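Local coordinates for NikO protein (Streptomyces tendae, PDB 4FQD) that acts as an enolpyruvyl transferase essential for nikkomycin biosynthesis and belongs to the MurA branch of the EPSP synthase family, at residues H214-L217 and K218-T222; P288-D291 and R292-H295; D302-R306 and M307-V311; T382-D386 and T387-V391. The protein carries 4 engineered substitutions. All coordinates share one frame; numbering follows the deposited sequence.

All four contacts are local pieces of the beta/alpha inverse barrel fold. Contact 1, at the start of helix 219-231, has its centre about 13 Å from that of the chain, and the Asp220 side chain lies about 5 Å from a bound sulfate, likely a crystallisation ion. The centre of contact 2 is about 16 Å from that of contact 1; Arg292 reaches across to Asp223, the residue just after contact 1. Contacts 2 and 3 belong to successive helices, with centres about 17 Å apart. Contact 4 lies farther along the chain, its nearest atoms about 8 Å from contact 3. Contacts 3 and 4 both come close to the second subunit, contact 4 far more extensively.

Contact 1 of 4, residues H214-L217 and K218-T222; sequences HPYL and KPDVT
Tyr216 lays its ring obliquely across the start of the Lys218 side chain, with CE2 3.4 Å from Lys218 CB and the phenolic OH 3.4 Å from Lys218 CG. The loop here leads from strand 209-213 into helix 219-231 of the inverse barrel, with Lys218 at the N-cap position. Its carbonyl O opens the first turn by accepting from Val221 N at 2.8 Å and from Thr222 N at 3.0 Å. With CG anti to the backbone N (chi1 -168°), the tyrosine ring swings forward to meet that turn. Val221 CG2 comes up near the ring plane, 3.5 Å from Tyr216 CD2, while Asp220 CB lies in plane at the edge by CE2. The charged ends find partners elsewhere: Asp220 makes a salt bridge with Lys197, while Lys218 NZ bonds to Gly338 O and makes a cation-pi contact with Phe340. Behind the tyrosine and the valine stands helix 192-204. One weak bond, Thr222 OG1 to Leu217 O at 3.4 Å, ties the turn back to the loop. Bends at chi2 and chi4 curl the lysine so that a single water accepts from Lys218 NZ at 2.5 Å and lies 2.9 Å from Tyr216 OH.

Contact 2 of 4, residues P288-D291 and R292-H295; sequences PGID and RAVH
The opening turns of helix 290-296 form where Ile290 and Asp291 meet the residues that follow. Val294 N donates to Ile290 O at 2.9 Å, and His295 N to Asp291 O at 3.0 Å, two ordinary helical bonds. The turn before them closes through an i to i+3 bond: Arg292 N reaches Gly289 O at 3.1 Å, the donor standing 58° out of the carbonyl plane. Gly289 has a positive phi (73°), a conformation that favours glycine. The same Arg292 N has Asp291 OD1 at 2.6 Å, a bent and weak bond. It arises because Asp291 CG sits between its own backbone N and carbonyl carbon (chi1 47°), which folds the carboxylate back onto the next amide. In the fold, the helix follows strand 283-286 of a mixed sheet; Ile290 and Val294 lean on Val318 of strand 317-320, and Ile290 and Ala293 also face helix 265-278. Ala293 CB packs 4.3 Å from Ile290 CG1 and lies 3.3 Å from Ile290 O. Arg292 passes its CB 3.4 Å from Gly289 O, then bends at chi3 and carries its guanidinium back past Gly289 to a salt bridge with Asp223 of helix 219-231.

Contact 3 of 4, residues D302-R306 and M307-V311; sequences DLLDR and MGVRV
Leu304 O is gripped by three amides in a row: Val309 N at 2.8 Å, and more weakly Gly308 N at 3.1 Å and Met307 N at 3.3 Å. The amide of Met307 has a better partner in Leu303 O at 2.8 Å, which it meets nearly along the carbonyl axis. Gly308 N adds a weak bond to Asp305 O at 3.3 Å. Beyond the helix, the chain turns back so that Val309 comes to lie against Leu304, their CB atoms 4.0 Å apart. Helix 265-278 packs on both. Met307 packs on Val330 and, like Leu304, on Leu350. Across one helical turn, Arg306 NH1 makes a salt bridge with Asp302 OD2 at 3.0 Å, the carboxylate oxygen lying in the guanidinium plane, while Leu303 CD2 rests 3.3 Å above one face, offset toward the rim. This arginine comes close to Arg306 of the second subunit, and the ion pair would be expected to offset some of that like charge. At the positive phi of Gly308 (99°), a side chain would collide with the carbonyl O of Met307. That glycine, with the bonds Val309 N to Leu304 O and Gly308 N to Asp305 O, defines a Schellman motif closing helix 298-307.

Contact 4 of 4, residues T382-D386 and T387-V391; sequences TAVDD and TVLRV
Arg390 leaves its strand with CG anti to the backbone N, and bends at chi2 (-133°) and chi3 (-47°) then bring the flat guanidinium beside Ala383. Ala383 CB lies 3.5 Å above one face of the Arg390 guanidinium, offset toward the rim, and is 3.6 Å from Arg390 CZ. The two residues form a hydrogen-bonded pair, Arg390 N to Ala383 O at 2.8 Å and Ala383 N to Arg390 O at 2.9 Å. This face also carries Asp385 and Val388, and it meets the second subunit: Arg390 NE bonds to Ala185 O of the second subunit and Asp385 OD2 to Lys184 N of the second subunit, while NH1 pairs with Asp392 of its own chain. On the other face, Leu389 CD1 touches Val384 CG2 at 3.7 Å and lies 3.9 Å from Thr382 CB; helix 372-378 lies beyond. Near the bend, Asp385 and Val388 make the next hydrogen-bonded pair, Asp385 N to Val388 O at 3.0 Å and Val388 N to Asp385 O at 3.0 Å. Asp386 takes a positive phi (59°), and its side chain runs beside that of Thr387. This is an antiparallel beta hairpin closed by a type II' turn from Asp385 to Val388, at the border of a four-stranded sheet within the chain.

Contact 1 of 4, residues H214-L217 and K218-T222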
ATOM      1  N   HIS A 214      -5.669  18.297 -11.859  1.00 12.77           N
ATOM      2  CA  HIS A 214      -5.388  16.930 -11.414  1.00 17.08           C
ATOM      3  C   HIS A 214      -6.381  15.910 -11.971  1.00 15.94           C
ATOM      4  O   HIS A 214      -7.129  15.294 -11.213  1.00 15.39           O
ATOM      5  CB  HIS A 214      -5.369  16.849  -9.885  1.00 15.49           C
ATOM      6  CG  HIS A 214      -4.453  17.839  -9.235  1.00 18.32           C
ATOM      7  ND1 HIS A 214      -4.912  18.962  -8.585  1.00 18.12           N
ATOM      8  CD2 HIS A 214      -3.102  17.871  -9.136  1.00 19.21           C
ATOM      9  CE1 HIS A 214      -3.887  19.646  -8.112  1.00 22.29           C
ATOM     10  NE2 HIS A 214      -2.776  19.007  -8.434  1.00 28.66           N
ATOM     11  N   PRO A 215      -6.384  15.720 -13.298  1.00 13.15           N
ATOM     12  CA  PRO A 215      -7.381  14.845 -13.923  1.00 16.06           C
ATOM     13  C   PRO A 215      -7.021  13.364 -13.843  1.00 12.88           C
ATOM     14  O   PRO A 215      -5.868  13.010 -13.591  1.00 11.32           O
ATOM     15  CB  PRO A 215      -7.359  15.303 -15.381  1.00 15.25           C
ATOM     16  CG  PRO A 215      -5.948  15.726 -15.599  1.00 13.93           C
ATOM     17  CD  PRO A 215      -5.473  16.313 -14.293  1.00 12.64           C
ATOM     18  N   TYR A 216      -8.021  12.513 -14.051  1.00 12.37           N
ATOM     19  CA  TYR A 216      -7.819  11.076 -14.173  1.00 14.13           C
ATOM     20  C   TYR A 216      -7.005  10.838 -15.441  1.00 15.45           C
ATOM     21  O   TYR A 216      -7.204  11.527 -16.441  1.00  9.96           O
ATOM     22  CB  TYR A 216      -9.177  10.381 -14.256  1.00 16.19           C
ATOM     23  CG  TYR A 216      -9.142   8.878 -14.113  1.00 19.74           C
ATOM     24  CD1 TYR A 216      -8.862   8.281 -12.890  1.00 14.22           C
ATOM     25  CD2 TYR A 216      -9.423   8.054 -15.194  1.00 18.76           C
ATOM     26  CE1 TYR A 216      -8.844   6.904 -12.755  1.00 13.07           C
ATOM     27  CE2 TYR A 216      -9.411   6.681 -15.068  1.00 20.06           C
ATOM     28  CZ  TYR A 216      -9.119   6.111 -13.849  1.00 21.21           C
ATOM     29  OH  TYR A 216      -9.104   4.741 -13.727  1.00 31.41           O
ATOM     30  N   LEU A 217      -6.090   9.872 -15.407  1.00  9.12           N
ATOM     31  CA  LEU A 217      -5.077   9.763 -16.458  1.00 10.62           C
ATOM     32  C   LEU A 217      -5.098   8.480 -17.292  1.00 12.66           C
ATOM     33  O   LEU A 217      -4.321   8.346 -18.237  1.00 16.83           O
ATOM     34  CB  LEU A 217      -3.683   9.961 -15.858  1.00 16.66           C
ATOM     35  CG  LEU A 217      -3.436  11.325 -15.212  1.00 19.02           C
ATOM     36  CD1 LEU A 217      -2.102  11.339 -14.485  1.00 13.60           C
ATOM     37  CD2 LEU A 217      -3.498  12.430 -16.259  1.00  9.68           C
ATOM     38  N   LYS A 218      -5.973   7.542 -16.948  1.00 11.57           N
ATOM     39  CA  LYS A 218      -6.066   6.289 -17.693  1.00 15.15           C
ATOM     40  C   LYS A 218      -6.685   6.525 -19.073  1.00 18.79           C
ATOM     41  O   LYS A 218      -7.378   7.524 -19.271  1.00 16.81           O
ATOM     42  CB  LYS A 218      -6.878   5.264 -16.897  1.00 17.02           C
ATOM     43  CG  LYS A 218      -6.268   4.909 -15.550  1.00 15.56           C
ATOM     44  CD  LYS A 218      -4.847   4.394 -15.713  1.00 15.03           C
ATOM     45  CE  LYS A 218      -4.240   3.989 -14.380  1.00 12.72           C
ATOM     46  NZ  LYS A 218      -4.957   2.839 -13.765  1.00 12.37           N
ATOM     47  N   PRO A 219      -6.433   5.612 -20.034  1.00 20.41           N
ATOM     48  CA  PRO A 219      -7.003   5.721 -21.386  1.00 21.46           C
ATOM     49  C   PRO A 219      -8.517   5.897 -21.365  1.00 18.79           C
ATOM     50  O   PRO A 219      -9.097   6.390 -22.333  1.00 16.18           O
ATOM     51  CB  PRO A 219      -6.647   4.376 -22.018  1.00 20.40           C
ATOM     52  CG  PRO A 219      -5.393   3.983 -21.348  1.00 18.71           C
ATOM     53  CD  PRO A 219      -5.513   4.465 -19.926  1.00 18.20           C
ATOM     54  N   ASP A 220      -9.129   5.474 -20.264  1.00 26.24           N
ATOM     55  CA  ASP A 220     -10.536   5.702 -19.980  1.00 22.02           C
ATOM     56  C   ASP A 220     -10.919   7.145 -20.295  1.00 25.04           C
ATOM     57  O   ASP A 220     -11.912   7.408 -20.975  1.00 18.91           O
ATOM     58  CB  ASP A 220     -10.782   5.422 -18.497  1.00 23.55           C
ATOM     59  CG  ASP A 220     -12.159   4.872 -18.227  1.00 30.52           C
ATOM     60  OD1 ASP A 220     -13.062   5.092 -19.058  1.00 48.92           O
ATOM     61  OD2 ASP A 220     -12.340   4.221 -17.177  1.00 43.34           O
ATOM     62  N   VAL A 221     -10.106   8.075 -19.801  1.00 18.67           N
ATOM     63  CA  VAL A 221     -10.319   9.501 -20.010  1.00 14.36           C
ATOM     64  C   VAL A 221      -9.485  10.011 -21.183  1.00 14.88           C
ATOM     65  O   VAL A 221      -9.953  10.821 -21.987  1.00 14.16           O
ATOM     66  CB  VAL A 221      -9.966  10.298 -18.735  1.00 11.48           C
ATOM     67  CG1 VAL A 221      -9.856  11.782 -19.031  1.00 16.28           C
ATOM     68  CG2 VAL A 221     -10.995  10.040 -17.648  1.00 15.28           C
ATOM     69  N   THR A 222      -8.252   9.520 -21.276  1.00 14.07           N
ATOM     70  CA  THR A 222      -7.309   9.944 -22.311  1.00 13.78           C
ATOM     71  C   THR A 222      -7.867   9.800 -23.726  1.00 12.03           C
ATOM     72  O   THR A 222      -7.745  10.713 -24.544  1.00 11.94           O
ATOM     73  CB  THR A 222      -5.972   9.173 -22.196  1.00 16.91           C
ATOM     74  OG1 THR A 222      -5.176   9.753 -21.155  1.00 21.66           O
ATOM     75  CG2 THR A 222      -5.192   9.228 -23.504  1.00 30.15           C
TER
HETATM   76  O   HOH W   1      -7.006   3.285 -12.336  1.00 14.42           O

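Contact 2 of 4, residues P288-D291 and R292-H295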
ATOM      1  N   PRO A 288      -5.104  -5.038 -31.517  1.00 18.70           N
ATOM      2  CA  PRO A 288      -4.558  -3.885 -32.244  1.00 13.45           C
ATOM      3  C   PRO A 288      -4.100  -2.779 -31.298  1.00 13.71           C
ATOM      4  O   PRO A 288      -4.920  -2.162 -30.620  1.00 15.74           O
ATOM      5  CB  PRO A 288      -5.743  -3.408 -33.093  1.00  7.24           C
ATOM      6  CG  PRO A 288      -6.953  -3.937 -32.396  1.00 15.29           C
ATOM      7  CD  PRO A 288      -6.534  -5.246 -31.800  1.00 15.44           C
ATOM      8  N   GLY A 289      -2.794  -2.540 -31.254  1.00 16.28           N
ATOM      9  CA  GLY A 289      -2.237  -1.524 -30.382  1.00 16.27           C
ATOM     10  C   GLY A 289      -2.267  -1.946 -28.928  1.00 17.73           C
ATOM     11  O   GLY A 289      -2.518  -1.131 -28.041  1.00 15.56           O
ATOM     12  N   ILE A 290      -2.005  -3.226 -28.683  1.00 16.72           N
ATOM     13  CA  ILE A 290      -2.021  -3.766 -27.329  1.00 16.20           C
ATOM     14  C   ILE A 290      -0.851  -3.229 -26.507  1.00 17.42           C
ATOM     15  O   ILE A 290      -0.865  -3.292 -25.277  1.00 14.23           O
ATOM     16  CB  ILE A 290      -1.996  -5.311 -27.330  1.00 17.52           C
ATOM     17  CG1 ILE A 290      -2.572  -5.862 -26.022  1.00 17.79           C
ATOM     18  CG2 ILE A 290      -0.587  -5.827 -27.569  1.00 12.37           C
ATOM     19  CD1 ILE A 290      -2.658  -7.372 -25.981  1.00 16.56           C
ATOM     20  N   ASP A 291       0.158  -2.697 -27.193  1.00 17.18           N
ATOM     21  CA  ASP A 291       1.297  -2.083 -26.523  1.00 16.05           C
ATOM     22  C   ASP A 291       0.857  -0.858 -25.728  1.00 15.59           C
ATOM     23  O   ASP A 291       1.403  -0.567 -24.665  1.00 15.82           O
ATOM     24  CB  ASP A 291       2.389  -1.710 -27.530  1.00 17.65           C
ATOM     25  CG  ASP A 291       1.843  -0.978 -28.744  1.00 26.65           C
ATOM     26  OD1 ASP A 291       0.660  -0.574 -28.724  1.00 26.74           O
ATOM     27  OD2 ASP A 291       2.604  -0.799 -29.719  1.00 25.63           O
ATOM     28  N   ARG A 292      -0.137  -0.145 -26.252  1.00 14.08           N
ATOM     29  CA  ARG A 292      -0.724   0.987 -25.545  1.00 16.21           C
ATOM     30  C   ARG A 292      -1.442   0.512 -24.291  1.00 16.37           C
ATOM     31  O   ARG A 292      -1.395   1.168 -23.249  1.00 12.26           O
ATOM     32  CB  ARG A 292      -1.700   1.745 -26.448  1.00 13.50           C
ATOM     33  CG  ARG A 292      -1.030   2.641 -27.471  1.00 22.60           C
ATOM     34  CD  ARG A 292      -2.049   3.301 -28.386  1.00 22.19           C
ATOM     35  NE  ARG A 292      -3.075   4.024 -27.641  1.00 37.61           N
ATOM     36  CZ  ARG A 292      -4.379   3.806 -27.766  1.00 33.58           C
ATOM     37  NH1 ARG A 292      -4.821   2.885 -28.614  1.00 24.58           N
ATOM     38  NH2 ARG A 292      -5.244   4.510 -27.046  1.00 26.03           N
ATOM     39  N   ALA A 293      -2.111  -0.633 -24.401  1.00 14.82           N
ATOM     40  CA  ALA A 293      -2.798  -1.235 -23.265  1.00 11.90           C
ATOM     41  C   ALA A 293      -1.794  -1.633 -22.192  1.00 11.88           C
ATOM     42  O   ALA A 293      -2.026  -1.416 -21.004  1.00 12.07           O
ATOM     43  CB  ALA A 293      -3.609  -2.441 -23.710  1.00 10.69           C
ATOM     44  N   VAL A 294      -0.676  -2.208 -22.624  1.00 12.35           N
ATOM     45  CA  VAL A 294       0.388  -2.617 -21.713  1.00 17.52           C
ATOM     46  C   VAL A 294       0.975  -1.424 -20.969  1.00 13.90           C
ATOM     47  O   VAL A 294       1.142  -1.465 -19.749  1.00 12.70           O
ATOM     48  CB  VAL A 294       1.515  -3.359 -22.462  1.00 14.91           C
ATOM     49  CG1 VAL A 294       2.768  -3.452 -21.600  1.00 17.62           C
ATOM     50  CG2 VAL A 294       1.045  -4.738 -22.878  1.00 12.98           C
ATOM     51  N   HIS A 295       1.281  -0.361 -21.707  1.00 10.95           N
ATOM     52  CA  HIS A 295       1.848   0.845 -21.113  1.00 14.64           C
ATOM     53  C   HIS A 295       0.888   1.476 -20.112  1.00 14.42           C
ATOM     54  O   HIS A 295       1.308   2.042 -19.105  1.00 12.62           O
ATOM     55  CB  HIS A 295       2.221   1.860 -22.193  1.00 10.95           C
ATOM     56  CG  HIS A 295       2.720   3.159 -21.647  1.00 20.71           C
ATOM     57  ND1 HIS A 295       1.925   4.280 -21.547  1.00 21.57           N
ATOM     58  CD2 HIS A 295       3.932   3.514 -21.156  1.00 21.23           C
ATOM     59  CE1 HIS A 295       2.626   5.271 -21.025  1.00 23.14           C
ATOM     60  NE2 HIS A 295       3.847   4.831 -20.779  1.00 21.94           N
TER

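Contact 3 of 4, residues D302-R306 and M307-V311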
ATOM      1  N   ASP A 302       4.491  -3.650 -13.371  1.00 14.17           N
ATOM      2  CA  ASP A 302       5.554  -3.499 -12.388  1.00 12.65           C
ATOM      3  C   ASP A 302       5.395  -4.558 -11.304  1.00 14.56           C
ATOM      4  O   ASP A 302       6.378  -5.085 -10.785  1.00 14.84           O
ATOM      5  CB  ASP A 302       5.538  -2.100 -11.774  1.00 13.65           C
ATOM      6  CG  ASP A 302       6.558  -1.939 -10.665  1.00 19.54           C
ATOM      7  OD1 ASP A 302       7.770  -1.969 -10.962  1.00 28.06           O
ATOM      8  OD2 ASP A 302       6.149  -1.782  -9.495  1.00 19.74           O
ATOM      9  N   LEU A 303       4.145  -4.868 -10.974  1.00 10.23           N
ATOM     10  CA  LEU A 303       3.846  -5.925 -10.016  1.00 13.36           C
ATOM     11  C   LEU A 303       4.196  -7.293 -10.584  1.00 13.09           C
ATOM     12  O   LEU A 303       4.795  -8.120  -9.899  1.00 11.13           O
ATOM     13  CB  LEU A 303       2.373  -5.887  -9.616  1.00  8.39           C
ATOM     14  CG  LEU A 303       1.956  -4.760  -8.673  1.00 13.86           C
ATOM     15  CD1 LEU A 303       0.462  -4.817  -8.419  1.00 11.63           C
ATOM     16  CD2 LEU A 303       2.728  -4.849  -7.367  1.00  8.80           C
ATOM     17  N   LEU A 304       3.819  -7.520 -11.840  1.00  9.66           N
ATOM     18  CA  LEU A 304       4.102  -8.781 -12.519  1.00 14.85           C
ATOM     19  C   LEU A 304       5.600  -9.062 -12.563  1.00 15.58           C
ATOM     20  O   LEU A 304       6.033 -10.201 -12.376  1.00 15.23           O
ATOM     21  CB  LEU A 304       3.532  -8.771 -13.938  1.00 11.84           C
ATOM     22  CG  LEU A 304       2.006  -8.750 -14.068  1.00 14.68           C
ATOM     23  CD1 LEU A 304       1.597  -8.767 -15.533  1.00 14.46           C
ATOM     24  CD2 LEU A 304       1.380  -9.919 -13.317  1.00 10.09           C
ATOM     25  N   ASP A 305       6.384  -8.019 -12.809  1.00 11.60           N
ATOM     26  CA  ASP A 305       7.835  -8.147 -12.846  1.00 16.02           C
ATOM     27  C   ASP A 305       8.383  -8.463 -11.458  1.00 15.56           C
ATOM     28  O   ASP A 305       9.344  -9.218 -11.315  1.00 17.72           O
ATOM     29  CB  ASP A 305       8.476  -6.866 -13.382  1.00 12.06           C
ATOM     30  CG  ASP A 305       9.991  -6.942 -13.416  1.00 31.66           C
ATOM     31  OD1 ASP A 305      10.526  -8.028 -13.725  1.00 38.01           O
ATOM     32  OD2 ASP A 305      10.647  -5.919 -13.129  1.00 37.54           O
ATOM     33  N   ARG A 306       7.765  -7.879 -10.438  1.00 13.52           N
ATOM     34  CA  ARG A 306       8.188  -8.099  -9.061  1.00 15.75           C
ATOM     35  C   ARG A 306       7.811  -9.495  -8.571  1.00 17.02           C
ATOM     36  O   ARG A 306       8.490 -10.065  -7.717  1.00 17.14           O
ATOM     37  CB  ARG A 306       7.598  -7.026  -8.141  1.00 16.33           C
ATOM     38  CG  ARG A 306       8.337  -5.695  -8.197  1.00 18.15           C
ATOM     39  CD  ARG A 306       7.432  -4.531  -7.823  1.00 14.23           C
ATOM     40  NE  ARG A 306       6.809  -4.702  -6.515  1.00 15.80           N
ATOM     41  CZ  ARG A 306       5.858  -3.907  -6.035  1.00 13.42           C
ATOM     42  NH1 ARG A 306       5.420  -2.886  -6.759  1.00 17.06           N
ATOM     43  NH2 ARG A 306       5.343  -4.132  -4.834  1.00 11.03           N
ATOM     44  N   MET A 307       6.732 -10.043  -9.121  1.00 13.07           N
ATOM     45  CA  MET A 307       6.289 -11.383  -8.748  1.00 14.94           C
ATOM     46  C   MET A 307       7.090 -12.457  -9.480  1.00 14.03           C
ATOM     47  O   MET A 307       7.112 -13.614  -9.067  1.00 15.26           O
ATOM     48  CB  MET A 307       4.793 -11.559  -9.022  1.00 11.33           C
ATOM     49  CG  MET A 307       3.905 -10.612  -8.232  1.00 15.79           C
ATOM     50  SD  MET A 307       2.144 -10.908  -8.480  1.00 16.03           S
ATOM     51  CE  MET A 307       1.901 -12.366  -7.467  1.00 19.25           C
ATOM     52  N   GLY A 308       7.749 -12.063 -10.565  1.00 16.78           N
ATOM     53  CA  GLY A 308       8.541 -12.990 -11.350  1.00 14.27           C
ATOM     54  C   GLY A 308       7.802 -13.492 -12.576  1.00 16.01           C
ATOM     55  O   GLY A 308       8.210 -14.471 -13.201  1.00 13.84           O
ATOM     56  N   VAL A 309       6.708 -12.819 -12.918  1.00 16.02           N
ATOM     57  CA  VAL A 309       5.913 -13.181 -14.085  1.00 18.23           C
ATOM     58  C   VAL A 309       6.552 -12.662 -15.371  1.00 17.43           C
ATOM     59  O   VAL A 309       6.827 -11.469 -15.499  1.00 22.35           O
ATOM     60  CB  VAL A 309       4.472 -12.639 -13.975  1.00 18.51           C
ATOM     61  CG1 VAL A 309       3.746 -12.771 -15.305  1.00 12.04           C
ATOM     62  CG2 VAL A 309       3.716 -13.358 -12.866  1.00 17.28           C
ATOM     63  N   ARG A 310       6.790 -13.563 -16.319  1.00 12.63           N
ATOM     64  CA  ARG A 310       7.388 -13.182 -17.592  1.00 16.31           C
ATOM     65  C   ARG A 310       6.340 -12.955 -18.677  1.00 16.38           C
ATOM     66  O   ARG A 310       5.554 -13.849 -18.991  1.00 14.84           O
ATOM     67  CB  ARG A 310       8.394 -14.233 -18.064  1.00 16.23           C
ATOM     68  CG  ARG A 310       8.869 -14.004 -19.491  1.00 19.88           C
ATOM     69  CD  ARG A 310       9.860 -15.061 -19.946  1.00 21.90           C
ATOM     70  NE  ARG A 310      10.159 -14.928 -21.369  1.00 37.60           N
ATOM     71  CZ  ARG A 310      11.049 -15.668 -22.022  1.00 35.68           C
ATOM     72  NH1 ARG A 310      11.741 -16.599 -21.380  1.00 34.97           N
ATOM     73  NH2 ARG A 310      11.252 -15.474 -23.319  1.00 36.09           N
ATOM     74  N   VAL A 311       6.336 -11.753 -19.243  1.00 13.23           N
ATOM     75  CA  VAL A 311       5.446 -11.425 -20.350  1.00 10.71           C
ATOM     76  C   VAL A 311       6.209 -10.722 -21.468  1.00 18.15           C
ATOM     77  O   VAL A 311       6.767  -9.642 -21.267  1.00 18.43           O
ATOM     78  CB  VAL A 311       4.280 -10.523 -19.903  1.00 10.56           C
ATOM     79  CG1 VAL A 311       3.475 -10.063 -21.109  1.00 15.08           C
ATOM     80  CG2 VAL A 311       3.390 -11.251 -18.909  1.00 11.98           C
TER

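Contact 4 of 4, residues T382-D386 and T387-V391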
ATOM      1  N   THR A 382      -7.051 -16.838   2.532  1.00 19.54           N
ATOM      2  CA  THR A 382      -7.181 -15.385   2.492  1.00 17.37           C
ATOM      3  C   THR A 382      -7.580 -14.802   3.845  1.00 18.37           C
ATOM      4  O   THR A 382      -8.050 -15.515   4.731  1.00 20.55           O
ATOM      5  CB  THR A 382      -8.217 -14.927   1.444  1.00 17.87           C
ATOM      6  OG1 THR A 382      -9.525 -15.355   1.841  1.00 25.66           O
ATOM      7  CG2 THR A 382      -7.888 -15.496   0.069  1.00 19.07           C
ATOM      8  N   ALA A 383      -7.382 -13.496   3.989  1.00 16.81           N
ATOM      9  CA  ALA A 383      -7.811 -12.768   5.176  1.00 15.14           C
ATOM     10  C   ALA A 383      -8.252 -11.370   4.762  1.00 15.57           C
ATOM     11  O   ALA A 383      -7.561 -10.694   3.999  1.00 15.87           O
ATOM     12  CB  ALA A 383      -6.690 -12.698   6.199  1.00 13.43           C
ATOM     13  N   VAL A 384      -9.408 -10.944   5.262  1.00 17.45           N
ATOM     14  CA  VAL A 384      -9.973  -9.652   4.887  1.00 13.55           C
ATOM     15  C   VAL A 384     -10.290  -8.787   6.103  1.00 16.41           C
ATOM     16  O   VAL A 384     -11.008  -9.212   7.011  1.00 12.02           O
ATOM     17  CB  VAL A 384     -11.260  -9.822   4.047  1.00 13.07           C
ATOM     18  CG1 VAL A 384     -11.946  -8.480   3.836  1.00 12.40           C
ATOM     19  CG2 VAL A 384     -10.946 -10.481   2.712  1.00 13.03           C
ATOM     20  N   ASP A 385      -9.746  -7.574   6.116  1.00 13.76           N
ATOM     21  CA  ASP A 385     -10.083  -6.588   7.135  1.00 14.78           C
ATOM     22  C   ASP A 385     -10.284  -5.226   6.478  1.00 16.80           C
ATOM     23  O   ASP A 385      -9.316  -4.557   6.109  1.00 12.37           O
ATOM     24  CB  ASP A 385      -8.993  -6.509   8.209  1.00 14.10           C
ATOM     25  CG  ASP A 385      -9.455  -5.780   9.463  1.00 18.54           C
ATOM     26  OD1 ASP A 385     -10.529  -5.144   9.425  1.00 17.29           O
ATOM     27  OD2 ASP A 385      -8.740  -5.838  10.487  1.00 12.14           O
ATOM     28  N   ASP A 386     -11.547  -4.833   6.329  1.00 16.85           N
ATOM     29  CA  ASP A 386     -11.912  -3.543   5.744  1.00 18.58           C
ATOM     30  C   ASP A 386     -11.389  -3.379   4.314  1.00 19.56           C
ATOM     31  O   ASP A 386     -11.901  -4.001   3.383  1.00 16.10           O
ATOM     32  CB  ASP A 386     -11.435  -2.391   6.637  1.00 23.65           C
ATOM     33  CG  ASP A 386     -12.071  -1.063   6.273  1.00 40.47           C
ATOM     34  OD1 ASP A 386     -13.204  -1.071   5.745  1.00 39.80           O
ATOM     35  OD2 ASP A 386     -11.440  -0.013   6.518  1.00 34.77           O
ATOM     36  N   THR A 387     -10.363  -2.548   4.150  1.00 14.95           N
ATOM     37  CA  THR A 387      -9.833  -2.222   2.829  1.00 18.13           C
ATOM     38  C   THR A 387      -8.680  -3.131   2.434  1.00 17.94           C
ATOM     39  O   THR A 387      -8.118  -2.988   1.348  1.00 16.97           O
ATOM     40  CB  THR A 387      -9.293  -0.780   2.777  1.00 16.49           C
ATOM     41  OG1 THR A 387      -8.026  -0.725   3.443  1.00 19.43           O
ATOM     42  CG2 THR A 387     -10.246   0.182   3.453  1.00 19.20           C
ATOM     43  N   VAL A 388      -8.317  -4.056   3.315  1.00 15.68           N
ATOM     44  CA  VAL A 388      -7.126  -4.870   3.104  1.00 11.61           C
ATOM     45  C   VAL A 388      -7.442  -6.345   2.886  1.00 11.60           C
ATOM     46  O   VAL A 388      -8.222  -6.942   3.626  1.00 13.60           O
ATOM     47  CB  VAL A 388      -6.140  -4.726   4.285  1.00 11.39           C
ATOM     48  CG1 VAL A 388      -4.955  -5.673   4.123  1.00 11.68           C
ATOM     49  CG2 VAL A 388      -5.668  -3.287   4.400  1.00 12.11           C
ATOM     50  N   LEU A 389      -6.830  -6.919   1.855  1.00 15.39           N
ATOM     51  CA  LEU A 389      -6.905  -8.352   1.605  1.00 12.56           C
ATOM     52  C   LEU A 389      -5.505  -8.954   1.626  1.00 12.93           C
ATOM     53  O   LEU A 389      -4.580  -8.417   1.015  1.00  8.80           O
ATOM     54  CB  LEU A 389      -7.572  -8.627   0.256  1.00 13.95           C
ATOM     55  CG  LEU A 389      -7.385 -10.031  -0.328  1.00 14.68           C
ATOM     56  CD1 LEU A 389      -8.032 -11.084   0.561  1.00 14.38           C
ATOM     57  CD2 LEU A 389      -7.940 -10.099  -1.743  1.00 16.96           C
ATOM     58  N   ARG A 390      -5.351 -10.066   2.336  1.00 13.11           N
ATOM     59  CA  ARG A 390      -4.062 -10.741   2.413  1.00 12.86           C
ATOM     60  C   ARG A 390      -4.172 -12.179   1.922  1.00 11.80           C
ATOM     61  O   ARG A 390      -5.115 -12.890   2.264  1.00 16.53           O
ATOM     62  CB  ARG A 390      -3.526 -10.716   3.845  1.00  8.40           C
ATOM     63  CG  ARG A 390      -2.090 -11.197   3.981  1.00  7.50           C
ATOM     64  CD  ARG A 390      -1.958 -12.189   5.122  1.00 12.30           C
ATOM     65  NE  ARG A 390      -2.622 -11.718   6.334  1.00 22.88           N
ATOM     66  CZ  ARG A 390      -3.211 -12.513   7.221  1.00 16.12           C
ATOM     67  NH1 ARG A 390      -3.225 -13.826   7.031  1.00 14.01           N
ATOM     68  NH2 ARG A 390      -3.792 -11.997   8.295  1.00 24.05           N
ATOM     69  N   VAL A 391      -3.205 -12.598   1.113  1.00  9.46           N
ATOM     70  CA  VAL A 391      -3.149 -13.971   0.630  1.00 10.24           C
ATOM     71  C   VAL A 391      -1.910 -14.675   1.173  1.00 11.38           C
ATOM     72  O   VAL A 391      -0.786 -14.210   0.980  1.00 11.85           O
ATOM     73  CB  VAL A 391      -3.144 -14.031  -0.912  1.00 14.88           C
ATOM     74  CG1 VAL A 391      -2.977 -15.466  -1.389  1.00 11.77           C
ATOM     75  CG2 VAL A 391      -4.423 -13.424  -1.469  1.00 12.59           C
TER